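Local coordinates for phage tail sheath protein (PDB 3HXL), which is probably the tail sheath subunit of a phage or phage-like particle, expected to assemble into the contractile sheath around the tail tube, at residues F312-S317 / A321-D326; L79-T84 / E281-Q286; Q232-N237 / A268-A273; Q71-N76 / T259-A264. One frame throughout, in Å; residues are numbered along the deposited sequence.

Contact 1: residues F312-S317 / A321-D326; sequences FLFTAS and ALVEQD
Thr-315 OG1 donates a short 2.6 Å hydrogen bond to Glu-324 OE1, using the carboxylate's anti lone pair. Glu-324 has CG anti to its backbone N, and a bend at chi2 (63°) turns the acid toward the threonine. The backbones pair through Thr-315 N to Leu-322 O and Leu-322 N to Thr-315 O, both 2.8 Å. A further bond, nearly straight at 171°, runs from Glu-324 N to Leu-313 O. Water 1 extends the ladder by accepting from Leu-313 N and donating to Gln-325 O. Strands 314-317 and 320-323 thus form an antiparallel beta hairpin in the subtilisin-like domain. Thr-315 and Leu-322 are its hydrogen-bonded pair, while Phe-314 faces Val-323 in a non-hydrogen-bonded one. The face of Phe-314, Ala-321 and Val-323 packs inward. Both methyls of Val-323 touch the Phe-312 ring, CG1 at 3.5 Å from CZ, and CG2 also reaches Phe-314 CE1 at 3.9 Å. Helix 263-276 meets both rings through Val-270. Asp-326 OD1 sits at the Phe-312 ring edge, 3.6 Å from CE2, and accepts from Asn-344 ND2. Asp-326 OD2 takes a hydrogen bond from Leu-283 N and a salt bridge with Arg-348. Leu-313 CD1 lies alongside Glu-324 CB at 3.6 Å.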
loop_
_atom_site.group_PDB
_atom_site.type_symbol
_atom_site.label_atom_id
_atom_site.label_comp_id
_atom_site.label_asym_id
_atom_site.label_seq_id
_atom_site.Cartn_x
_atom_site.Cartn_y
_atom_site.Cartn_z
ATOM N N PHE A 312 -17.048 -7.509 1.322
ATOM C CA PHE A 312 -16.848 -6.178 1.889
ATOM C C PHE A 312 -17.619 -5.267 0.921
ATOM O O PHE A 312 -17.287 -5.190 -0.263
ATOM C CB PHE A 312 -15.342 -5.854 1.895
ATOM C CG PHE A 312 -14.984 -4.568 2.603
ATOM C CD1 PHE A 312 -15.289 -3.334 2.033
ATOM C CD2 PHE A 312 -14.346 -4.594 3.844
ATOM C CE1 PHE A 312 -14.968 -2.141 2.689
ATOM C CE2 PHE A 312 -14.019 -3.411 4.508
ATOM C CZ PHE A 312 -14.331 -2.184 3.930
ATOM N N LEU A 313 -18.653 -4.595 1.418
ATOM C CA LEU A 313 -19.467 -3.739 0.568
ATOM C C LEU A 313 -19.897 -2.435 1.233
ATOM O O LEU A 313 -19.940 -2.333 2.461
ATOM C CB LEU A 313 -20.717 -4.506 0.128
ATOM C CG LEU A 313 -21.639 -4.902 1.285
ATOM C CD1 LEU A 313 -22.819 -3.931 1.361
ATOM C CD2 LEU A 313 -22.147 -6.315 1.070
ATOM N N PHE A 314 -20.223 -1.450 0.401
ATOM C CA PHE A 314 -20.665 -0.142 0.864
ATOM C C PHE A 314 -22.176 -0.032 0.748
ATOM O O PHE A 314 -22.782 -0.595 -0.167
ATOM C CB PHE A 314 -20.020 0.957 0.015
ATOM C CG PHE A 314 -18.524 0.949 0.058
ATOM C CD1 PHE A 314 -17.845 1.507 1.139
ATOM C CD2 PHE A 314 -17.792 0.353 -0.964
ATOM C CE1 PHE A 314 -16.461 1.458 1.205
ATOM C CE2 PHE A 314 -16.404 0.301 -0.906
ATOM C CZ PHE A 314 -15.736 0.857 0.178
ATOM N N THR A 315 -22.777 0.695 1.683
ATOM C CA THR A 315 -24.216 0.912 1.691
ATOM C C THR A 315 -24.446 2.414 1.826
ATOM O O THR A 315 -23.796 3.080 2.641
ATOM C CB THR A 315 -24.886 0.171 2.878
ATOM O OG1 THR A 315 -24.660 -1.239 2.749
ATOM C CG2 THR A 315 -26.387 0.441 2.904
ATOM N N ALA A 316 -25.353 2.948 1.015
ATOM C CA ALA A 316 -25.646 4.381 1.044
ATOM C C ALA A 316 -26.520 4.736 2.241
ATOM O O ALA A 316 -27.457 4.012 2.567
ATOM C CB ALA A 316 -26.338 4.799 -0.250
ATOM N N SER A 317 -26.205 5.851 2.893
ATOM C CA SER A 317 -26.962 6.305 4.055
ATOM C C SER A 317 -26.645 7.763 4.370
ATOM O O SER A 317 -25.481 8.129 4.504
ATOM C CB SER A 317 -26.627 5.433 5.267
ATOM O OG SER A 317 -27.215 5.949 6.452
ATOM N N ALA A 321 -21.346 6.828 1.853
ATOM C CA ALA A 321 -21.135 5.436 1.473
ATOM C C ALA A 321 -20.506 4.784 2.698
ATOM O O ALA A 321 -19.314 4.941 2.945
ATOM C CB ALA A 321 -20.181 5.355 0.286
ATOM N N LEU A 322 -21.304 4.071 3.481
ATOM C CA LEU A 322 -20.782 3.433 4.678
ATOM C C LEU A 322 -20.363 1.989 4.467
ATOM O O LEU A 322 -20.969 1.266 3.678
ATOM C CB LEU A 322 -21.820 3.492 5.794
ATOM C CG LEU A 322 -21.918 4.787 6.613
ATOM C CD1 LEU A 322 -21.770 6.007 5.739
ATOM C CD2 LEU A 322 -23.242 4.793 7.354
ATOM N N VAL A 323 -19.306 1.584 5.162
ATOM C CA VAL A 323 -18.847 0.206 5.092
ATOM C C VAL A 323 -19.921 -0.557 5.855
ATOM O O VAL A 323 -20.174 -0.271 7.028
ATOM C CB VAL A 323 -17.483 0.024 5.801
ATOM C CG1 VAL A 323 -17.138 -1.458 5.901
ATOM C CG2 VAL A 323 -16.395 0.757 5.016
ATOM N N GLU A 324 -20.563 -1.514 5.192
ATOM C CA GLU A 324 -21.621 -2.294 5.833
ATOM C C GLU A 324 -21.043 -3.048 7.019
ATOM O O GLU A 324 -21.521 -2.918 8.149
ATOM C CB GLU A 324 -22.238 -3.277 4.828
ATOM C CG GLU A 324 -23.387 -4.135 5.374
ATOM C CD GLU A 324 -24.605 -3.322 5.812
ATOM O OE1 GLU A 324 -24.936 -2.318 5.147
ATOM O OE2 GLU A 324 -25.244 -3.703 6.815
ATOM N N GLN A 325 -20.017 -3.845 6.742
ATOM C CA GLN A 325 -19.317 -4.618 7.764
ATOM C C GLN A 325 -17.867 -4.747 7.336
ATOM O O GLN A 325 -17.577 -5.054 6.181
ATOM C CB GLN A 325 -19.943 -6.007 7.942
ATOM C CG GLN A 325 -21.223 -5.986 8.761
ATOM C CD GLN A 325 -21.645 -7.362 9.232
ATOM O OE1 GLN A 325 -20.814 -8.252 9.416
ATOM N NE2 GLN A 325 -22.938 -7.539 9.458
ATOM N N ASP A 326 -16.961 -4.480 8.276
ATOM C CA ASP A 326 -15.522 -4.534 8.035
ATOM C C ASP A 326 -15.096 -5.995 8.166
ATOM O O ASP A 326 -14.560 -6.408 9.195
ATOM C CB ASP A 326 -14.815 -3.647 9.074
ATOM C CG ASP A 326 -13.311 -3.558 8.868
ATOM O OD1 ASP A 326 -12.812 -3.994 7.805
ATOM O OD2 ASP A 326 -12.631 -3.035 9.782
HETATM O O HOH W 1 -19.338 -5.684 4.145
#

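Contact 2: residues L79-T84 / E281-Q286; sequences LKRAKT and ESLTYQ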
loop_
_atom_site.group_PDB
_atom_site.type_symbol
_atom_site.label_atom_id
_atom_site.label_comp_id
_atom_site.label_asym_id
_atom_site.label_seq_id
_atom_site.Cartn_x
_atom_site.Cartn_y
_atom_site.Cartn_z
ATOM N N LEU A 79 -4.037 6.928 -0.321
ATOM C CA LEU A 79 -3.456 7.781 0.701
ATOM C C LEU A 79 -4.467 8.588 1.510
ATOM O O LEU A 79 -4.080 9.457 2.289
ATOM C CB LEU A 79 -2.390 8.686 0.075
ATOM C CG LEU A 79 -1.114 7.878 -0.250
ATOM C CD1 LEU A 79 -0.164 8.688 -1.111
ATOM C CD2 LEU A 79 -0.438 7.453 1.049
ATOM N N LYS A 80 -5.756 8.304 1.335
ATOM C CA LYS A 80 -6.768 9.006 2.120
ATOM C C LYS A 80 -6.675 8.512 3.563
ATOM O O LYS A 80 -6.847 9.287 4.503
ATOM C CB LYS A 80 -8.180 8.764 1.557
ATOM C CG LYS A 80 -8.551 9.723 0.433
ATOM C CD LYS A 80 -9.913 9.438 -0.182
ATOM C CE LYS A 80 -10.289 10.541 -1.173
ATOM N NZ LYS A 80 -11.592 10.281 -1.861
ATOM N N ARG A 81 -6.371 7.227 3.743
ATOM C CA ARG A 81 -6.266 6.668 5.089
ATOM C C ARG A 81 -4.888 6.106 5.443
ATOM O O ARG A 81 -4.557 5.976 6.619
ATOM C CB ARG A 81 -7.318 5.570 5.288
ATOM C CG ARG A 81 -8.773 6.026 5.157
ATOM C CD ARG A 81 -9.212 6.860 6.358
ATOM N NE ARG A 81 -10.661 7.084 6.401
ATOM C CZ ARG A 81 -11.488 6.467 7.239
ATOM N NH1 ARG A 81 -11.023 5.582 8.107
ATOM N NH2 ARG A 81 -12.782 6.746 7.221
ATOM N N ALA A 82 -4.090 5.769 4.434
ATOM C CA ALA A 82 -2.758 5.215 4.678
ATOM C C ALA A 82 -1.743 6.333 4.871
ATOM O O ALA A 82 -1.928 7.442 4.375
ATOM C CB ALA A 82 -2.342 4.329 3.510
ATOM N N LYS A 83 -0.670 6.040 5.593
ATOM C CA LYS A 83 0.359 7.035 5.830
ATOM C C LYS A 83 1.486 6.885 4.817
ATOM O O LYS A 83 2.164 7.854 4.483
ATOM C CB LYS A 83 0.890 6.893 7.255
ATOM C CG LYS A 83 -0.209 6.976 8.306
ATOM C CD LYS A 83 -0.961 8.299 8.217
ATOM C CE LYS A 83 -2.157 8.338 9.157
ATOM N NZ LYS A 83 -3.176 7.316 8.807
ATOM N N THR A 84 1.678 5.669 4.320
ATOM C CA THR A 84 2.723 5.418 3.341
ATOM C C THR A 84 2.248 4.461 2.251
ATOM O O THR A 84 1.590 3.455 2.530
ATOM C CB THR A 84 3.981 4.817 4.004
ATOM O OG1 THR A 84 4.431 5.686 5.050
ATOM C CG2 THR A 84 5.092 4.654 2.983
ATOM N N GLU A 281 -9.433 -0.308 16.102
ATOM C CA GLU A 281 -10.429 0.319 15.231
ATOM C C GLU A 281 -11.032 -0.607 14.180
ATOM O O GLU A 281 -10.344 -1.446 13.598
ATOM C CB GLU A 281 -9.832 1.536 14.509
ATOM C CG GLU A 281 -9.242 2.613 15.417
ATOM C CD GLU A 281 -8.681 3.793 14.633
ATOM O OE1 GLU A 281 -8.238 3.588 13.473
ATOM O OE2 GLU A 281 -8.667 4.927 15.182
ATOM N N SER A 282 -12.328 -0.434 13.941
ATOM C CA SER A 282 -13.054 -1.220 12.946
ATOM C C SER A 282 -13.606 -0.258 11.900
ATOM O O SER A 282 -14.026 0.852 12.233
ATOM C CB SER A 282 -14.206 -1.983 13.608
ATOM O OG SER A 282 -15.116 -2.460 12.634
ATOM N N LEU A 283 -13.604 -0.669 10.638
ATOM C CA LEU A 283 -14.113 0.194 9.576
ATOM C C LEU A 283 -15.638 0.169 9.469
ATOM O O LEU A 283 -16.220 0.967 8.745
ATOM C CB LEU A 283 -13.511 -0.209 8.221
ATOM C CG LEU A 283 -11.993 -0.077 8.060
ATOM C CD1 LEU A 283 -11.605 -0.405 6.615
ATOM C CD2 LEU A 283 -11.560 1.345 8.405
ATOM N N THR A 284 -16.271 -0.749 10.189
ATOM C CA THR A 284 -17.726 -0.881 10.148
ATOM C C THR A 284 -18.438 0.453 10.345
ATOM O O THR A 284 -18.218 1.163 11.327
ATOM C CB THR A 284 -18.226 -1.899 11.194
ATOM O OG1 THR A 284 -17.664 -3.188 10.901
ATOM C CG2 THR A 284 -19.755 -2.011 11.152
ATOM N N TYR A 285 -19.289 0.773 9.378
ATOM C CA TYR A 285 -20.067 1.995 9.362
ATOM C C TYR A 285 -19.254 3.278 9.283
ATOM O O TYR A 285 -19.747 4.353 9.617
ATOM C CB TYR A 285 -21.035 2.040 10.546
ATOM C CG TYR A 285 -22.457 1.747 10.119
ATOM C CD1 TYR A 285 -22.752 0.629 9.331
ATOM C CD2 TYR A 285 -23.503 2.603 10.469
ATOM C CE1 TYR A 285 -24.055 0.374 8.899
ATOM C CE2 TYR A 285 -24.805 2.357 10.046
ATOM C CZ TYR A 285 -25.075 1.242 9.260
ATOM O OH TYR A 285 -26.364 1.000 8.839
ATOM N N GLN A 286 -17.999 3.168 8.861
ATOM C CA GLN A 286 -17.202 4.364 8.667
ATOM C C GLN A 286 -17.531 4.695 7.218
ATOM O O GLN A 286 -17.813 3.798 6.416
ATOM C CB GLN A 286 -15.701 4.088 8.808
ATOM C CG GLN A 286 -15.236 3.784 10.226
ATOM C CD GLN A 286 -13.760 4.079 10.422
ATOM O OE1 GLN A 286 -13.097 3.478 11.270
ATOM N NE2 GLN A 286 -13.241 5.025 9.647
#
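Arg-81 lays the edge of its guanidinium against the end of the Gln-286 side chain. Gln-286 closes a type II beta turn that starts at Leu-283, sealed by Gln-286 N to Leu-283 O at 2.8 Å. Overlapping its start, Ser-282 OG accepts from Thr-284 N, which makes an ST turn. The contact is small and joins two loops, one after helix 73-78 and one after helix 263-276. The guanidinium and amide planes are only 22° apart. Arg-81 NH1 and the atom modelled as Gln-286 NE2 are 2.8 Å apart, but the amide is probably turned over. With the amide turned back, this may be a hydrogen bond. The arginine is also held from its NE side, where Asp-289 forms a salt bridge. Its chain bends at chi2 (-73°), which swings the guanidinium over to the turn. Leu-283 adds a looser van der Waals touch, with CD2 4.3 Å from Arg-81 NH1. Both Arg-81 and Leu-283 also pack on Ala-273 of helix 263-276. At the root of the arginine, Lys-83 NZ donates to Arg-81 O at 2.9 Å, from well above the carbonyl plane.

Contact 3: residues Q232-N237 / A268-A273; sequences QVVLEN and AWVAGA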
loop_
_atom_site.group_PDB
_atom_site.type_symbol
_atom_site.label_atom_id
_atom_site.label_comp_id
_atom_site.label_asym_id
_atom_site.label_seq_id
_atom_site.Cartn_x
_atom_site.Cartn_y
_atom_site.Cartn_z
ATOM N N GLN A 232 -2.432 -8.370 4.486
ATOM C CA GLN A 232 -3.690 -8.666 3.815
ATOM C C GLN A 232 -3.678 -8.099 2.406
ATOM O O GLN A 232 -2.972 -7.129 2.113
ATOM C CB GLN A 232 -4.898 -8.083 4.566
ATOM C CG GLN A 232 -5.335 -8.852 5.824
ATOM C CD GLN A 232 -6.603 -8.262 6.445
ATOM O OE1 GLN A 232 -6.624 -7.095 6.846
ATOM N NE2 GLN A 232 -7.663 -9.066 6.524
ATOM N N VAL A 233 -4.454 -8.729 1.533
ATOM C CA VAL A 233 -4.600 -8.289 0.159
ATOM C C VAL A 233 -6.073 -7.948 -0.017
ATOM O O VAL A 233 -6.948 -8.654 0.494
ATOM C CB VAL A 233 -4.222 -9.405 -0.859
ATOM C CG1 VAL A 233 -2.765 -9.790 -0.691
ATOM C CG2 VAL A 233 -5.125 -10.604 -0.674
ATOM N N VAL A 234 -6.330 -6.851 -0.720
ATOM C CA VAL A 234 -7.683 -6.381 -0.977
ATOM C C VAL A 234 -7.980 -6.514 -2.466
ATOM O O VAL A 234 -7.368 -5.844 -3.303
ATOM C CB VAL A 234 -7.850 -4.903 -0.569
ATOM C CG1 VAL A 234 -9.279 -4.444 -0.841
ATOM C CG2 VAL A 234 -7.505 -4.739 0.913
ATOM N N LEU A 235 -8.928 -7.390 -2.776
ATOM C CA LEU A 235 -9.318 -7.666 -4.149
ATOM C C LEU A 235 -10.737 -7.223 -4.431
ATOM O O LEU A 235 -11.478 -6.834 -3.521
ATOM C CB LEU A 235 -9.212 -9.167 -4.430
ATOM C CG LEU A 235 -7.948 -9.868 -3.947
ATOM C CD1 LEU A 235 -8.056 -11.362 -4.243
ATOM C CD2 LEU A 235 -6.736 -9.273 -4.635
ATOM N N GLU A 236 -11.096 -7.298 -5.711
ATOM C CA GLU A 236 -12.418 -6.927 -6.212
ATOM C C GLU A 236 -13.227 -8.171 -6.539
ATOM O O GLU A 236 -12.773 -9.015 -7.303
ATOM C CB GLU A 236 -12.273 -6.105 -7.499
ATOM C CG GLU A 236 -13.585 -5.705 -8.133
ATOM C CD GLU A 236 -14.002 -6.567 -9.327
ATOM O OE1 GLU A 236 -15.115 -6.335 -9.815
ATOM O OE2 GLU A 236 -13.243 -7.453 -9.787
ATOM N N ASN A 237 -14.421 -8.277 -5.968
ATOM C CA ASN A 237 -15.308 -9.404 -6.233
ATOM C C ASN A 237 -14.625 -10.774 -6.331
ATOM O O ASN A 237 -14.591 -11.396 -7.397
ATOM C CB ASN A 237 -16.111 -9.124 -7.512
ATOM C CG ASN A 237 -17.200 -8.093 -7.293
ATOM O OD1 ASN A 237 -18.252 -8.401 -6.738
ATOM N ND2 ASN A 237 -16.942 -6.858 -7.705
ATOM N N ALA A 268 -8.361 0.409 -3.622
ATOM C CA ALA A 268 -7.308 1.343 -3.214
ATOM C C ALA A 268 -7.618 1.945 -1.846
ATOM O O ALA A 268 -6.796 1.879 -0.927
ATOM C CB ALA A 268 -7.161 2.457 -4.257
ATOM N N TRP A 269 -8.799 2.545 -1.716
ATOM C CA TRP A 269 -9.195 3.142 -0.439
ATOM C C TRP A 269 -9.341 2.079 0.643
ATOM O O TRP A 269 -8.887 2.263 1.774
ATOM C CB TRP A 269 -10.525 3.889 -0.571
ATOM C CG TRP A 269 -10.956 4.556 0.707
ATOM C CD1 TRP A 269 -10.627 5.814 1.127
ATOM C CD2 TRP A 269 -11.765 3.988 1.741
ATOM N NE1 TRP A 269 -11.185 6.068 2.357
ATOM C CE2 TRP A 269 -11.895 4.966 2.757
ATOM C CE3 TRP A 269 -12.407 2.751 1.905
ATOM C CZ2 TRP A 269 -12.624 4.741 3.930
ATOM C CZ3 TRP A 269 -13.137 2.527 3.077
ATOM C CH2 TRP A 269 -13.243 3.525 4.071
ATOM N N VAL A 270 -9.981 0.962 0.307
ATOM C CA VAL A 270 -10.168 -0.093 1.298
ATOM C C VAL A 270 -8.834 -0.579 1.864
ATOM O O VAL A 270 -8.708 -0.794 3.074
ATOM C CB VAL A 270 -10.954 -1.291 0.716
ATOM C CG1 VAL A 270 -11.089 -2.393 1.766
ATOM C CG2 VAL A 270 -12.329 -0.831 0.278
ATOM N N ALA A 271 -7.842 -0.737 0.992
ATOM C CA ALA A 271 -6.517 -1.190 1.406
ATOM C C ALA A 271 -5.852 -0.128 2.274
ATOM O O ALA A 271 -5.225 -0.443 3.284
ATOM C CB ALA A 271 -5.660 -1.473 0.179
ATOM N N GLY A 272 -5.991 1.128 1.867
ATOM C CA GLY A 272 -5.398 2.222 2.627
ATOM C C GLY A 272 -6.049 2.358 3.987
ATOM O O GLY A 272 -5.373 2.576 4.995
ATOM N N ALA A 273 -7.372 2.225 4.017
ATOM C CA ALA A 273 -8.134 2.330 5.264
ATOM C C ALA A 273 -7.827 1.190 6.224
ATOM O O ALA A 273 -7.768 1.374 7.441
ATOM C CB ALA A 273 -9.636 2.362 4.954
#
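Asn-237 ND2 is gripped twice at the end of strand 232-236. It donates to Glu-236 OE1 at 2.8 Å, meeting that oxygen from above the carboxylate plane, and to the backbone oxygen of Lys-250, while Glu-236 OE2 forms a salt bridge with Lys-213. Further back along the strand, the contact with helix 263-276 is purely apolar. Val-234, itself buried, carries it on the strand side and spreads its two methyls over neighbouring buried residues of the helix. CG1 stands anti to the backbone N (chi1 -180°) and meets Val-270 CG1 at 3.8 Å. CG2 presses on Ala-271, 3.7 Å from its CA and 3.8 Å from its CB. The small alanine lets the helix backbone come near, and the CA atoms of Val-234 and Ala-271 are 5.8 Å apart. This is the layered packing of an alpha/beta domain. Strands 202-204, 232-236 and 246-255 run parallel, and helix 210-227, which makes the beta-alpha-beta crossover between the first two, packs on Val-233 and Leu-235 on the sheet face opposite Val-234. Val-249 of strand 246-255 also touches Val-270, so Val-270 packs against both strands.

Contact 4: residues Q71-N76 / T259-A264; sequences QLRLIN and TILTAA
This is a small, partly buried contact between the first turn of helix 73-78 and the connection that leads through the short, weakly bonded strand 260-261 into helix 263-276. It joins parts of the chain that are far apart in sequence. Arg-73 carries the helix side. Its CG is anti to the backbone N, and bends at chi2 (63°) and chi3 (72°) fold the chain, so that the guanidinium leaves its extended path. The aliphatic part of this chain then meets Leu-261, which crosses it at about a right angle, with CD2 4.1 Å from Arg-73 CG. Leu-261 bonds through its backbone to Val-253, which ties its strand antiparallel to strand 246-255 of the mixed sheet. The next residue, Thr-262, is the N-cap of helix 263-276; its side chain caps a backbone N ahead, while Gln-265 OE1 accepts from Thr-262 N, consistent with a capping box. At the start of helix 73-78 the N-cap residue is Leu-72, whose O accepts from Asn-76 N at 3.1 Å. Farther out along the arginine, Thr-259 approaches the guanidinium from the opposite direction, and its OG1 lies 3.5 Å from Arg-73 NH2. The firmer polar partners are others: Arg-73 NH1 forms a salt bridge with Glu-77 of its own helix, and Thr-259 OG1 is hydrogen-bonded to Asp-257.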
loop_
_atom_site.group_PDB
_atom_site.type_symbol
_atom_site.label_atom_id
_atom_site.label_comp_id
_atom_site.label_asym_id
_atom_site.label_seq_id
_atom_site.Cartn_x
_atom_site.Cartn_y
_atom_site.Cartn_z
ATOM N N GLN A 71 -5.322 10.740 -13.710
ATOM C CA GLN A 71 -4.385 9.638 -13.875
ATOM C C GLN A 71 -3.855 9.078 -12.558
ATOM O O GLN A 71 -3.458 7.919 -12.501
ATOM C CB GLN A 71 -3.201 10.060 -14.756
ATOM C CG GLN A 71 -3.555 10.257 -16.222
ATOM C CD GLN A 71 -3.919 11.689 -16.551
ATOM O OE1 GLN A 71 -4.428 12.425 -15.706
ATOM N NE2 GLN A 71 -3.668 12.090 -17.793
ATOM N N LEU A 72 -3.843 9.881 -11.499
ATOM C CA LEU A 72 -3.325 9.382 -10.228
ATOM C C LEU A 72 -4.406 9.118 -9.193
ATOM O O LEU A 72 -4.122 8.980 -8.004
ATOM C CB LEU A 72 -2.285 10.353 -9.660
ATOM C CG LEU A 72 -1.038 10.604 -10.524
ATOM C CD1 LEU A 72 -0.110 11.557 -9.786
ATOM C CD2 LEU A 72 -0.318 9.288 -10.822
ATOM N N ARG A 73 -5.645 9.031 -9.653
ATOM C CA ARG A 73 -6.777 8.777 -8.773
ATOM C C ARG A 73 -6.556 7.687 -7.712
ATOM O O ARG A 73 -6.818 7.914 -6.529
ATOM C CB ARG A 73 -8.015 8.435 -9.612
ATOM C CG ARG A 73 -9.160 7.854 -8.798
ATOM C CD ARG A 73 -9.671 8.859 -7.774
ATOM N NE ARG A 73 -10.414 9.939 -8.413
ATOM C CZ ARG A 73 -10.881 11.007 -7.775
ATOM N NH1 ARG A 73 -10.678 11.149 -6.469
ATOM N NH2 ARG A 73 -11.551 11.931 -8.443
ATOM N N LEU A 74 -6.075 6.509 -8.115
ATOM C CA LEU A 74 -5.874 5.420 -7.155
ATOM C C LEU A 74 -4.847 5.736 -6.078
ATOM O O LEU A 74 -4.975 5.292 -4.932
ATOM C CB LEU A 74 -5.475 4.129 -7.882
ATOM C CG LEU A 74 -6.463 3.654 -8.954
ATOM C CD1 LEU A 74 -5.996 2.318 -9.539
ATOM C CD2 LEU A 74 -7.841 3.513 -8.347
ATOM N N ILE A 75 -3.822 6.498 -6.443
ATOM C CA ILE A 75 -2.795 6.874 -5.487
ATOM C C ILE A 75 -3.437 7.818 -4.466
ATOM O O ILE A 75 -3.211 7.705 -3.263
ATOM C CB ILE A 75 -1.615 7.558 -6.214
ATOM C CG1 ILE A 75 -0.906 6.520 -7.094
ATOM C CG2 ILE A 75 -0.636 8.158 -5.206
ATOM C CD1 ILE A 75 0.174 7.084 -7.980
ATOM N N ASN A 76 -4.260 8.732 -4.966
ATOM C CA ASN A 76 -4.958 9.689 -4.117
ATOM C C ASN A 76 -5.857 8.934 -3.130
ATOM O O ASN A 76 -5.819 9.190 -1.928
ATOM C CB ASN A 76 -5.779 10.648 -4.997
ATOM C CG ASN A 76 -6.559 11.677 -4.187
ATOM O OD1 ASN A 76 -7.768 11.536 -3.969
ATOM N ND2 ASN A 76 -5.869 12.707 -3.731
ATOM N N THR A 259 -17.555 11.640 -9.570
ATOM C CA THR A 259 -16.770 10.476 -9.982
ATOM C C THR A 259 -17.364 9.152 -9.502
ATOM O O THR A 259 -17.704 9.003 -8.330
ATOM C CB THR A 259 -15.323 10.547 -9.436
ATOM O OG1 THR A 259 -14.702 11.765 -9.862
ATOM C CG2 THR A 259 -14.500 9.358 -9.935
ATOM N N ILE A 260 -17.486 8.192 -10.411
ATOM C CA ILE A 260 -17.997 6.879 -10.050
ATOM C C ILE A 260 -16.811 5.923 -10.030
ATOM O O ILE A 260 -16.151 5.725 -11.047
ATOM C CB ILE A 260 -19.033 6.349 -11.073
ATOM C CG1 ILE A 260 -20.311 7.196 -11.033
ATOM C CG2 ILE A 260 -19.370 4.895 -10.770
ATOM C CD1 ILE A 260 -20.245 8.451 -11.871
ATOM N N LEU A 261 -16.521 5.342 -8.872
ATOM C CA LEU A 261 -15.413 4.402 -8.778
ATOM C C LEU A 261 -15.947 2.980 -8.752
ATOM O O LEU A 261 -16.904 2.682 -8.041
ATOM C CB LEU A 261 -14.599 4.663 -7.510
ATOM C CG LEU A 261 -13.931 6.035 -7.371
ATOM C CD1 LEU A 261 -13.228 6.105 -6.011
ATOM C CD2 LEU A 261 -12.924 6.261 -8.501
ATOM N N THR A 262 -15.326 2.105 -9.535
ATOM C CA THR A 262 -15.727 0.706 -9.589
ATOM C C THR A 262 -15.228 -0.006 -8.340
ATOM O O THR A 262 -14.481 0.566 -7.545
ATOM C CB THR A 262 -15.088 -0.020 -10.775
ATOM O OG1 THR A 262 -13.663 0.064 -10.654
ATOM C CG2 THR A 262 -15.525 0.589 -12.084
ATOM N N ALA A 263 -15.629 -1.262 -8.176
ATOM C CA ALA A 263 -15.182 -2.039 -7.023
ATOM C C ALA A 263 -13.671 -2.202 -7.113
ATOM O O ALA A 263 -12.959 -2.123 -6.106
ATOM C CB ALA A 263 -15.863 -3.400 -7.006
ATOM N N ALA A 264 -13.178 -2.438 -8.326
ATOM C CA ALA A 264 -11.741 -2.602 -8.533
ATOM C C ALA A 264 -10.988 -1.350 -8.071
ATOM O O ALA A 264 -9.949 -1.442 -7.421
ATOM C CB ALA A 264 -11.444 -2.870 -10.007
#

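Overall arrangement
Contact 3 lies nearest the middle of the group, with its centre about 14, 11 and 12 Å from those of contacts 1, 2 and 4. Helix 263-276 unites the set. It forms one side of contact 3, begins in contact 4, and packs against both contacts 1 and 2. Contacts 3 and 4 also reach the same mixed sheet. Contacts 1 and 4 are farthest apart, their centres about 17 Å from each other, and do not touch. Along the chain, segments 71-76 and 79-84 come first, and their partners follow far later, so contacts 2 and 4 fasten this early region to the subtilisin-like domain. Contact 3 falls between the segments of contact 2, and the hairpin of contact 1 comes last.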